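Local atomic coordinates of soluble lytic murein transglycosylase (Escherichia coli, PDB entry 1QSA), a protein that cleaves the glycosidic bonds between N-acetylmuramic acid and N-acetylglucosamine in peptidoglycan, with formation of a 1,6-anhydro bond in the N-acetylmuramic acid residue. Residues S8-I13 and P39-R44; Q15-D18 and V24-Q27; E390-N395 and N426-L431. One frame throughout, in Å; residues are numbered along the deposited sequence.

Contact 1. Residues S8-I13 and P39-R44. With GOL (glycerol), chain V; ACT (acetate ion), chain O.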
loop_
_atom_site.group_PDB
_atom_site.type_symbol
_atom_site.label_atom_id
_atom_site.label_comp_id
_atom_site.label_asym_id
_atom_site.label_seq_id
_atom_site.Cartn_x
_atom_site.Cartn_y
_atom_site.Cartn_z
ATOM N N SER A 8 -8.248 -28.663 22.488
ATOM C CA SER A 8 -8.150 -28.287 23.903
ATOM C C SER A 8 -6.697 -28.392 24.379
ATOM O O SER A 8 -6.194 -27.473 25.030
ATOM C CB SER A 8 -9.036 -29.180 24.787
ATOM O OG SER A 8 -10.420 -28.972 24.537
ATOM N N ARG A 9 -6.030 -29.497 24.045
ATOM C CA ARG A 9 -4.633 -29.693 24.461
ATOM C C ARG A 9 -3.723 -28.638 23.834
ATOM O O ARG A 9 -2.774 -28.185 24.475
ATOM C CB ARG A 9 -4.135 -31.098 24.125
ATOM C CG ARG A 9 -4.908 -32.201 24.858
ATOM C CD ARG A 9 -4.099 -33.488 24.961
ATOM N NE ARG A 9 -3.613 -34.002 23.680
ATOM C CZ ARG A 9 -4.369 -34.634 22.788
ATOM N NH1 ARG A 9 -5.682 -34.731 22.978
ATOM N NH2 ARG A 9 -3.831 -35.080 21.667
ATOM N N TYR A 10 -4.062 -28.193 22.624
ATOM C CA TYR A 10 -3.259 -27.169 21.934
ATOM C C TYR A 10 -3.335 -25.845 22.694
ATOM O O TYR A 10 -2.311 -25.212 22.966
ATOM C CB TYR A 10 -3.740 -26.982 20.486
ATOM C CG TYR A 10 -2.847 -26.082 19.664
ATOM C CD1 TYR A 10 -1.583 -26.505 19.261
ATOM C CD2 TYR A 10 -3.269 -24.806 19.293
ATOM C CE1 TYR A 10 -0.752 -25.675 18.507
ATOM C CE2 TYR A 10 -2.442 -23.965 18.532
ATOM C CZ TYR A 10 -1.190 -24.413 18.149
ATOM O OH TYR A 10 -0.363 -23.587 17.411
ATOM N N ALA A 11 -4.547 -25.409 23.022
ATOM C CA ALA A 11 -4.719 -24.165 23.773
ATOM C C ALA A 11 -4.034 -24.287 25.143
ATOM O O ALA A 11 -3.374 -23.350 25.608
ATOM C CB ALA A 11 -6.203 -23.855 23.947
ATOM N N GLN A 12 -4.130 -25.462 25.750
ATOM C CA GLN A 12 -3.541 -25.688 27.067
ATOM C C GLN A 12 -2.018 -25.693 27.064
ATOM O O GLN A 12 -1.390 -25.131 27.981
ATOM C CB GLN A 12 -4.144 -26.953 27.698
ATOM C CG GLN A 12 -5.631 -26.744 28.053
ATOM C CD GLN A 12 -6.463 -28.024 28.043
ATOM O OE1 GLN A 12 -5.973 -29.108 27.711
ATOM N NE2 GLN A 12 -7.746 -27.894 28.395
ATOM N N ILE A 13 -1.407 -26.276 26.036
ATOM C CA ILE A 13 0.050 -26.304 25.983
ATOM C C ILE A 13 0.603 -24.889 25.759
ATOM O O ILE A 13 1.639 -24.536 26.303
ATOM C CB ILE A 13 0.593 -27.327 24.947
ATOM C CG1 ILE A 13 2.055 -27.666 25.257
ATOM C CG2 ILE A 13 0.466 -26.797 23.519
ATOM C CD1 ILE A 13 2.628 -28.757 24.355
ATOM N N PRO A 39 3.510 -28.537 13.785
ATOM C CA PRO A 39 4.739 -27.911 13.256
ATOM C C PRO A 39 4.999 -26.524 13.860
ATOM O O PRO A 39 6.155 -26.108 13.977
ATOM C CB PRO A 39 4.467 -27.832 11.751
ATOM C CG PRO A 39 3.625 -29.045 11.499
ATOM C CD PRO A 39 2.658 -29.017 12.679
ATOM N N TYR A 40 3.940 -25.793 14.214
ATOM C CA TYR A 40 4.109 -24.482 14.851
ATOM C C TYR A 40 4.719 -24.633 16.248
ATOM O O TYR A 40 5.492 -23.778 16.691
ATOM C CB TYR A 40 2.794 -23.708 14.901
ATOM C CG TYR A 40 2.391 -23.126 13.569
ATOM C CD1 TYR A 40 2.823 -21.851 13.183
ATOM C CD2 TYR A 40 1.569 -23.837 12.691
ATOM C CE1 TYR A 40 2.450 -21.302 11.961
ATOM C CE2 TYR A 40 1.182 -23.284 11.453
ATOM C CZ TYR A 40 1.635 -22.017 11.102
ATOM O OH TYR A 40 1.295 -21.469 9.889
ATOM N N LEU A 41 4.354 -25.700 16.953
ATOM C CA LEU A 41 4.917 -25.976 18.278
ATOM C C LEU A 41 6.407 -26.334 18.124
ATOM O O LEU A 41 7.239 -25.928 18.936
ATOM C CB LEU A 41 4.170 -27.148 18.938
ATOM C CG LEU A 41 2.710 -26.893 19.324
ATOM C CD1 LEU A 41 2.122 -28.183 19.887
ATOM C CD2 LEU A 41 2.613 -25.757 20.342
ATOM N N GLU A 42 6.737 -27.119 17.103
ATOM C CA GLU A 42 8.122 -27.504 16.871
ATOM C C GLU A 42 8.948 -26.264 16.552
ATOM O O GLU A 42 10.084 -26.127 17.014
ATOM C CB GLU A 42 8.220 -28.465 15.691
ATOM C CG GLU A 42 7.622 -29.819 15.924
ATOM C CD GLU A 42 7.802 -30.727 14.730
ATOM O OE1 GLU A 42 7.173 -30.471 13.684
ATOM O OE2 GLU A 42 8.578 -31.698 14.837
ATOM N N TYR A 43 8.365 -25.358 15.767
ATOM C CA TYR A 43 9.042 -24.124 15.399
ATOM C C TYR A 43 9.334 -23.315 16.659
ATOM O O TYR A 43 10.438 -22.783 16.821
ATOM C CB TYR A 43 8.177 -23.309 14.423
ATOM C CG TYR A 43 8.731 -21.923 14.137
ATOM C CD1 TYR A 43 9.727 -21.728 13.179
ATOM C CD2 TYR A 43 8.280 -20.816 14.855
ATOM C CE1 TYR A 43 10.265 -20.450 12.942
ATOM C CE2 TYR A 43 8.810 -19.540 14.632
ATOM C CZ TYR A 43 9.801 -19.369 13.673
ATOM O OH TYR A 43 10.322 -18.103 13.481
ATOM N N ARG A 44 8.350 -23.230 17.551
ATOM C CA ARG A 44 8.516 -22.486 18.798
ATOM C C ARG A 44 9.636 -23.111 19.637
ATOM O O ARG A 44 10.477 -22.403 20.194
ATOM C CB ARG A 44 7.196 -22.447 19.585
ATOM C CG ARG A 44 7.241 -21.492 20.774
ATOM C CD ARG A 44 5.876 -21.391 21.475
ATOM N NE ARG A 44 5.951 -20.585 22.694
ATOM C CZ ARG A 44 4.907 -20.128 23.387
ATOM N NH1 ARG A 44 3.659 -20.390 23.024
ATOM N NH2 ARG A 44 5.120 -19.419 24.483
HETATM C C1 GOL V . 2.902 -20.024 18.391
HETATM O O1 GOL V . 4.306 -20.034 18.573
HETATM C C2 GOL V . 2.202 -20.972 19.372
HETATM O O2 GOL V . 2.441 -20.532 20.710
HETATM C C3 GOL V . 2.691 -22.413 19.224
HETATM O O3 GOL V . 2.383 -22.938 17.944
HETATM C C ACT O . -0.325 -20.280 16.733
HETATM O O ACT O . -0.101 -19.079 16.979
HETATM O OXT ACT O . -0.913 -21.027 17.539
HETATM C CH3 ACT O . 0.111 -20.852 15.393
#

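Contact 2. Residues Q15-D18 and V24-Q27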
loop_
_atom_site.group_PDB
_atom_site.type_symbol
_atom_site.label_atom_id
_atom_site.label_comp_id
_atom_site.label_asym_id
_atom_site.label_seq_id
_atom_site.Cartn_x
_atom_site.Cartn_y
_atom_site.Cartn_z
ATOM N N GLN A 15 -0.842 -22.114 26.802
ATOM C CA GLN A 15 -1.030 -21.419 28.072
ATOM C C GLN A 15 0.142 -21.772 29.005
ATOM O O GLN A 15 0.711 -20.892 29.644
ATOM C CB GLN A 15 -2.359 -21.842 28.697
ATOM C CG GLN A 15 -2.662 -21.237 30.066
ATOM C CD GLN A 15 -4.006 -21.733 30.621
ATOM O OE1 GLN A 15 -4.243 -22.943 30.725
ATOM N NE2 GLN A 15 -4.884 -20.801 30.971
ATOM N N ALA A 16 0.500 -23.055 29.063
ATOM C CA ALA A 16 1.609 -23.500 29.908
ATOM C C ALA A 16 2.930 -22.884 29.441
ATOM O O ALA A 16 3.715 -22.386 30.252
ATOM C CB ALA A 16 1.712 -25.033 29.895
ATOM N N TRP A 17 3.166 -22.934 28.129
ATOM C CA TRP A 17 4.383 -22.408 27.515
ATOM C C TRP A 17 4.524 -20.902 27.775
ATOM O O TRP A 17 5.617 -20.430 28.095
ATOM C CB TRP A 17 4.345 -22.684 26.010
ATOM C CG TRP A 17 5.670 -22.900 25.338
ATOM C CD1 TRP A 17 6.831 -22.198 25.529
ATOM C CD2 TRP A 17 5.934 -23.836 24.288
ATOM N NE1 TRP A 17 7.792 -22.634 24.645
ATOM C CE2 TRP A 17 7.269 -23.639 23.873
ATOM C CE3 TRP A 17 5.164 -24.821 23.649
ATOM C CZ2 TRP A 17 7.855 -24.390 22.846
ATOM C CZ3 TRP A 17 5.743 -25.566 22.629
ATOM C CH2 TRP A 17 7.079 -25.347 22.235
ATOM N N ASP A 18 3.415 -20.167 27.708
ATOM C CA ASP A 18 3.440 -18.722 27.953
ATOM C C ASP A 18 3.863 -18.421 29.401
ATOM O O ASP A 18 4.426 -17.361 29.692
ATOM C CB ASP A 18 2.064 -18.105 27.662
ATOM C CG ASP A 18 1.774 -17.973 26.170
ATOM O OD1 ASP A 18 2.664 -18.216 25.327
ATOM O OD2 ASP A 18 0.639 -17.602 25.832
ATOM N N VAL A 24 5.098 -29.028 32.073
ATOM C CA VAL A 24 3.804 -29.290 31.440
ATOM C C VAL A 24 4.012 -29.390 29.920
ATOM O O VAL A 24 3.519 -30.319 29.287
ATOM C CB VAL A 24 2.788 -28.160 31.746
ATOM C CG1 VAL A 24 1.487 -28.352 30.941
ATOM C CG2 VAL A 24 2.466 -28.136 33.249
ATOM N N VAL A 25 4.756 -28.447 29.339
ATOM C CA VAL A 25 4.990 -28.468 27.890
ATOM C C VAL A 25 5.680 -29.756 27.430
ATOM O O VAL A 25 5.267 -30.380 26.452
ATOM C CB VAL A 25 5.821 -27.248 27.427
ATOM C CG1 VAL A 25 6.184 -27.389 25.938
ATOM C CG2 VAL A 25 5.019 -25.953 27.663
ATOM N N GLU A 26 6.719 -30.159 28.146
ATOM C CA GLU A 26 7.467 -31.370 27.796
ATOM C C GLU A 26 6.590 -32.607 27.787
ATOM O O GLU A 26 6.690 -33.437 26.885
ATOM C CB GLU A 26 8.640 -31.574 28.759
ATOM C CG GLU A 26 9.773 -30.581 28.545
ATOM C CD GLU A 26 10.840 -30.631 29.638
ATOM O OE1 GLU A 26 10.776 -31.520 30.523
ATOM O OE2 GLU A 26 11.746 -29.767 29.611
ATOM N N GLN A 27 5.702 -32.704 28.772
ATOM C CA GLN A 27 4.812 -33.851 28.879
ATOM C C GLN A 27 3.739 -33.866 27.797
ATOM O O GLN A 27 3.374 -34.930 27.300
ATOM C CB GLN A 27 4.148 -33.887 30.257
ATOM C CG GLN A 27 3.301 -35.132 30.469
ATOM C CD GLN A 27 2.642 -35.173 31.831
ATOM O OE1 GLN A 27 3.172 -34.640 32.819
ATOM N NE2 GLN A 27 1.472 -35.800 31.898
#

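Contact 3. Residues E390-N395 and N426-L431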
loop_
_atom_site.group_PDB
_atom_site.type_symbol
_atom_site.label_atom_id
_atom_site.label_comp_id
_atom_site.label_asym_id
_atom_site.label_seq_id
_atom_site.Cartn_x
_atom_site.Cartn_y
_atom_site.Cartn_z
ATOM N N GLU A 390 -7.466 -24.857 11.297
ATOM C CA GLU A 390 -7.156 -24.675 12.710
ATOM C C GLU A 390 -6.839 -23.228 13.027
ATOM O O GLU A 390 -7.296 -22.705 14.032
ATOM C CB GLU A 390 -5.989 -25.569 13.152
ATOM C CG GLU A 390 -6.332 -27.052 13.126
ATOM C CD GLU A 390 -7.698 -27.319 13.737
ATOM O OE1 GLU A 390 -7.838 -27.095 14.951
ATOM O OE2 GLU A 390 -8.643 -27.708 12.997
ATOM N N LEU A 391 -6.034 -22.594 12.176
ATOM C CA LEU A 391 -5.661 -21.196 12.403
ATOM C C LEU A 391 -6.890 -20.282 12.420
ATOM O O LEU A 391 -7.011 -19.420 13.289
ATOM C CB LEU A 391 -4.648 -20.750 11.358
ATOM C CG LEU A 391 -3.281 -21.443 11.460
ATOM C CD1 LEU A 391 -2.476 -21.174 10.185
ATOM C CD2 LEU A 391 -2.532 -20.950 12.723
ATOM N N MET A 392 -7.847 -20.546 11.532
ATOM C CA MET A 392 -9.067 -19.740 11.495
ATOM C C MET A 392 -9.925 -20.037 12.737
ATOM O O MET A 392 -10.525 -19.131 13.314
ATOM C CB MET A 392 -9.839 -19.997 10.188
ATOM C CG MET A 392 -9.124 -19.479 8.939
ATOM S SD MET A 392 -8.733 -17.704 9.047
ATOM C CE MET A 392 -10.372 -16.995 8.838
ATOM N N TYR A 393 -9.919 -21.296 13.185
ATOM C CA TYR A 393 -10.668 -21.683 14.376
ATOM C C TYR A 393 -10.183 -20.883 15.593
ATOM O O TYR A 393 -10.987 -20.456 16.425
ATOM C CB TYR A 393 -10.521 -23.175 14.656
ATOM C CG TYR A 393 -11.269 -23.596 15.891
ATOM C CD1 TYR A 393 -12.657 -23.704 15.876
ATOM C CD2 TYR A 393 -10.595 -23.880 17.086
ATOM C CE1 TYR A 393 -13.358 -24.085 17.014
ATOM C CE2 TYR A 393 -11.288 -24.264 18.228
ATOM C CZ TYR A 393 -12.671 -24.367 18.182
ATOM O OH TYR A 393 -13.380 -24.768 19.292
ATOM N N TRP A 394 -8.876 -20.643 15.668
ATOM C CA TRP A 394 -8.297 -19.876 16.777
ATOM C C TRP A 394 -8.254 -18.364 16.528
ATOM O O TRP A 394 -7.669 -17.618 17.326
ATOM C CB TRP A 394 -6.877 -20.378 17.086
ATOM C CG TRP A 394 -6.822 -21.815 17.528
ATOM C CD1 TRP A 394 -6.188 -22.836 16.889
ATOM C CD2 TRP A 394 -7.410 -22.375 18.710
ATOM N NE1 TRP A 394 -6.343 -24.004 17.598
ATOM C CE2 TRP A 394 -7.087 -23.753 18.720
ATOM C CE3 TRP A 394 -8.177 -21.851 19.763
ATOM C CZ2 TRP A 394 -7.506 -24.620 19.745
ATOM C CZ3 TRP A 394 -8.593 -22.720 20.790
ATOM C CH2 TRP A 394 -8.254 -24.084 20.767
ATOM N N ASN A 395 -8.858 -17.915 15.431
ATOM C CA ASN A 395 -8.881 -16.494 15.070
ATOM C C ASN A 395 -7.478 -15.909 14.875
ATOM O O ASN A 395 -7.202 -14.764 15.248
ATOM C CB ASN A 395 -9.690 -15.696 16.105
ATOM C CG ASN A 395 -11.136 -16.153 16.178
ATOM O OD1 ASN A 395 -11.824 -16.190 15.169
ATOM N ND2 ASN A 395 -11.573 -16.573 17.353
ATOM N N ASN A 426 -17.058 -21.296 4.197
ATOM C CA ASN A 426 -16.684 -21.494 5.592
ATOM C C ASN A 426 -16.672 -20.206 6.401
ATOM O O ASN A 426 -16.337 -20.217 7.590
ATOM C CB ASN A 426 -15.317 -22.165 5.656
ATOM C CG ASN A 426 -15.417 -23.644 5.425
ATOM O OD1 ASN A 426 -15.863 -24.375 6.304
ATOM N ND2 ASN A 426 -15.085 -24.083 4.228
ATOM N N GLN A 427 -17.153 -19.129 5.788
ATOM C CA GLN A 427 -17.192 -17.818 6.419
ATOM C C GLN A 427 -15.814 -17.277 6.810
ATOM O O GLN A 427 -15.686 -16.535 7.793
ATOM C CB GLN A 427 -18.182 -17.780 7.591
ATOM C CG GLN A 427 -19.582 -18.131 7.143
ATOM C CD GLN A 427 -20.643 -17.781 8.154
ATOM O OE1 GLN A 427 -20.348 -17.445 9.307
ATOM N NE2 GLN A 427 -21.896 -17.859 7.733
ATOM N N TRP A 428 -14.803 -17.660 6.032
ATOM C CA TRP A 428 -13.425 -17.172 6.205
ATOM C C TRP A 428 -13.404 -16.003 5.206
ATOM O O TRP A 428 -12.823 -16.092 4.113
ATOM C CB TRP A 428 -12.409 -18.236 5.782
ATOM C CG TRP A 428 -12.429 -19.507 6.618
ATOM C CD1 TRP A 428 -12.963 -19.672 7.863
ATOM C CD2 TRP A 428 -11.860 -20.770 6.249
ATOM N NE1 TRP A 428 -12.756 -20.969 8.298
ATOM C CE2 TRP A 428 -12.083 -21.661 7.327
ATOM C CE3 TRP A 428 -11.185 -21.238 5.113
ATOM C CZ2 TRP A 428 -11.650 -23.002 7.300
ATOM C CZ3 TRP A 428 -10.755 -22.575 5.085
ATOM C CH2 TRP A 428 -10.995 -23.434 6.179
ATOM N N TRP A 429 -14.069 -14.914 5.595
ATOM C CA TRP A 429 -14.249 -13.743 4.719
ATOM C C TRP A 429 -12.960 -13.149 4.182
ATOM O O TRP A 429 -12.872 -12.822 2.988
ATOM C CB TRP A 429 -15.079 -12.675 5.427
ATOM C CG TRP A 429 -16.302 -13.232 6.128
ATOM C CD1 TRP A 429 -16.608 -13.105 7.455
ATOM C CD2 TRP A 429 -17.392 -13.949 5.529
ATOM N NE1 TRP A 429 -17.826 -13.683 7.710
ATOM C CE2 TRP A 429 -18.331 -14.204 6.548
ATOM C CE3 TRP A 429 -17.664 -14.399 4.226
ATOM C CZ2 TRP A 429 -19.534 -14.883 6.313
ATOM C CZ3 TRP A 429 -18.873 -15.085 3.989
ATOM C CH2 TRP A 429 -19.788 -15.313 5.032
ATOM N N ASP A 430 -11.983 -12.958 5.069
ATOM C CA ASP A 430 -10.699 -12.430 4.614
ATOM C C ASP A 430 -10.000 -13.341 3.596
ATOM O O ASP A 430 -9.437 -12.867 2.603
ATOM C CB ASP A 430 -9.764 -12.047 5.778
ATOM C CG ASP A 430 -9.674 -13.087 6.876
ATOM O OD1 ASP A 430 -10.161 -14.230 6.753
ATOM O OD2 ASP A 430 -9.106 -12.727 7.923
ATOM N N LEU A 431 -10.051 -14.652 3.819
ATOM C CA LEU A 431 -9.429 -15.586 2.890
ATOM C C LEU A 431 -10.140 -15.585 1.543
ATOM O O LEU A 431 -9.505 -15.723 0.501
ATOM C CB LEU A 431 -9.377 -17.001 3.490
ATOM C CG LEU A 431 -8.644 -17.060 4.836
ATOM C CD1 LEU A 431 -8.494 -18.533 5.274
ATOM C CD2 LEU A 431 -7.256 -16.402 4.699
#

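Contact 1. Residues S8-I13 and P39-R44
Tyr10 OH, the polar point beside Leu41 and Tyr40, is gripped by two small bound molecules. Tyr10 OH gives its hydrogen to acetate OXT at 2.6 Å. It accepts one from glycerol, with O3 at 2.9 Å from Tyr10 OH. The contact belongs to the N-terminal end of the alpha-superhelix. Helices 3-18 and 38-48 run almost parallel, with short-segment axes 12.2 Å apart at an angle of 16°. Tyr10, Ile13 and Leu41 bridge this spacing. Tyr10 places its ring CG opposite its backbone N (chi1 -172°), and the ring spans the gap. It slides past Leu41, with Tyr10 CE1 3.8 Å from Leu41 CG. The approach to the ring is oblique. Ile13 adds a lighter touch, CG2 to Leu41 CD2 at 4.0 Å. No hydrogen bond runs directly between residues 8-13 and 39-44.

Glycerol and acetate, probably from the crystallisation liquor, extend the interface. Lys14 NZ is a second partner of the acetate. The acetate methyl lies over one face of the Tyr40 ring, while Tyr40 OH bonds to Glu403. The glycerol carbon chain rests against Leu41. Arg44, extended from CG to NE, runs alongside the glycerol, and glycerol O2 sits at the edge of the guanidinium, near its plane. The bond from Arg44 NH1 to glycerol O2 is weak, with an N-H...O angle of 129°. Arg44 NH2 forms a salt bridge to Asp18 OD1. Around the acetate, the tightest carbon approach to Tyr40 is CD1 to the methyl CH3, at 3.6 Å.

Contact 2. Residues Q15-D18 and V24-Q27
Val25 turns CG1 opposite its backbone N (chi1 173°) and CG2 opposite its carbonyl carbon, and both methyls face Trp17. Trp17 has a chi1 of -149°, well off the usual staggered value. This swings its indole across Val25 at about a right angle. Val25 CG1 then lies over one face of the six-membered ring of Trp17, 3.9 Å from its centroid, in a CH-pi contact. Val25 CG1 is 3.6 Å from Trp17 CE3, displaced toward the rim. The other methyl packs on the helix backbone, with Val25 CG2 3.6 Å from Trp17 N. One residue earlier on both helices, Ala16 CB meets Val24 CG1 at 3.5 Å, tighter than usual for two carbons. The small Ala16 side chain is consistent with the close approach; the CA atoms of Trp17 and Val25 are 6.1 Å apart. The interface is wholly apolar and has no hydrogen bond across it. The polar edge of Trp17 looks elsewhere, with NE1 bonded to Asp48 OD2. With an alanine in place of Trp17, Val25 CG1 would probably face a gap and Asp48 OD2 would probably lose its indole N-H. The contact joins two successive helices, 3-18 and 22-28, linked by a short turn. Helix 38-48 covers the indole too, through Leu41, Gln45 and a cation-pi contact from Arg44.

Contact 3. Residues E390-N395 and N426-L431
Met392 and Asn426 sandwich the indole of Trp428 between two aliphatic groups. Met392 CG stands over the five-membered ring of Trp428, 3.8 Å from its centroid and only 2° off the ring normal, in a CH-pi contact. Asn426 CB covers the opposite face. The contact joins the ends of two helices in the L domain, an all-helical part of the enzyme. Helix 383-393 is closed by a Schellman motif with Asn395 as its C-prime residue, and Asn395 N bonds to Met392 O at 3.0 Å. Gln427, also with positive phi, plays the same part for the helix before segment 426-431. Trp428 then centres an inverse gamma turn and takes the N-cap position of helix 429-438.

The methionine chain is bent at chi2 (-56°) and chi3 (-73°). These bends bring CB, CG and CE against the indole, while SD stands farther off. Met392 CB comes first, 3.6 Å from Trp428 NE1. The sulfur follows obliquely, with Met392 SD 5.0 Å from the centroid of the five-membered ring of Trp428, a Met-aromatic contact. Met392 CE curls back to Trp428 CD1 at 3.9 Å. Leu431 reaches in from the other helix, its CD1 3.8 Å from Met392 CG. Val388 and Arg389 also pack on the indole.

Asp430 lies at the outer end of the methionine. OD2 is close to Asp397 OD2, which is likely to favour a proton on one of the two acids. The side chain lies about 12 Å from that of Glu478, the predicted active-site residue. Asp430 OD1 makes a weak bond to Leu431 N and touches Met392 CE at 3.5 Å.

How the contacts relate
Contacts 1 and 2 share helix 3-18 and are both buried. Contact 2 lies inside the loop closed by contact 1, and their centres are 9 Å apart. The Arg44 to Asp18 salt bridge joins them. Contact 2 is close apolar packing, whereas contact 1 is wider and includes a glycerol and an acetate, probably from the crystallisation liquor. Contact 3 is partly buried and comes much later in the chain, yet it meets contact 1: Trp394 packs on Tyr10 and Ala11. Contact 2 does not touch it. Contact 3 joins helix ends through a methionine and an indole, and it lies nearer the centre of the chain than the other two.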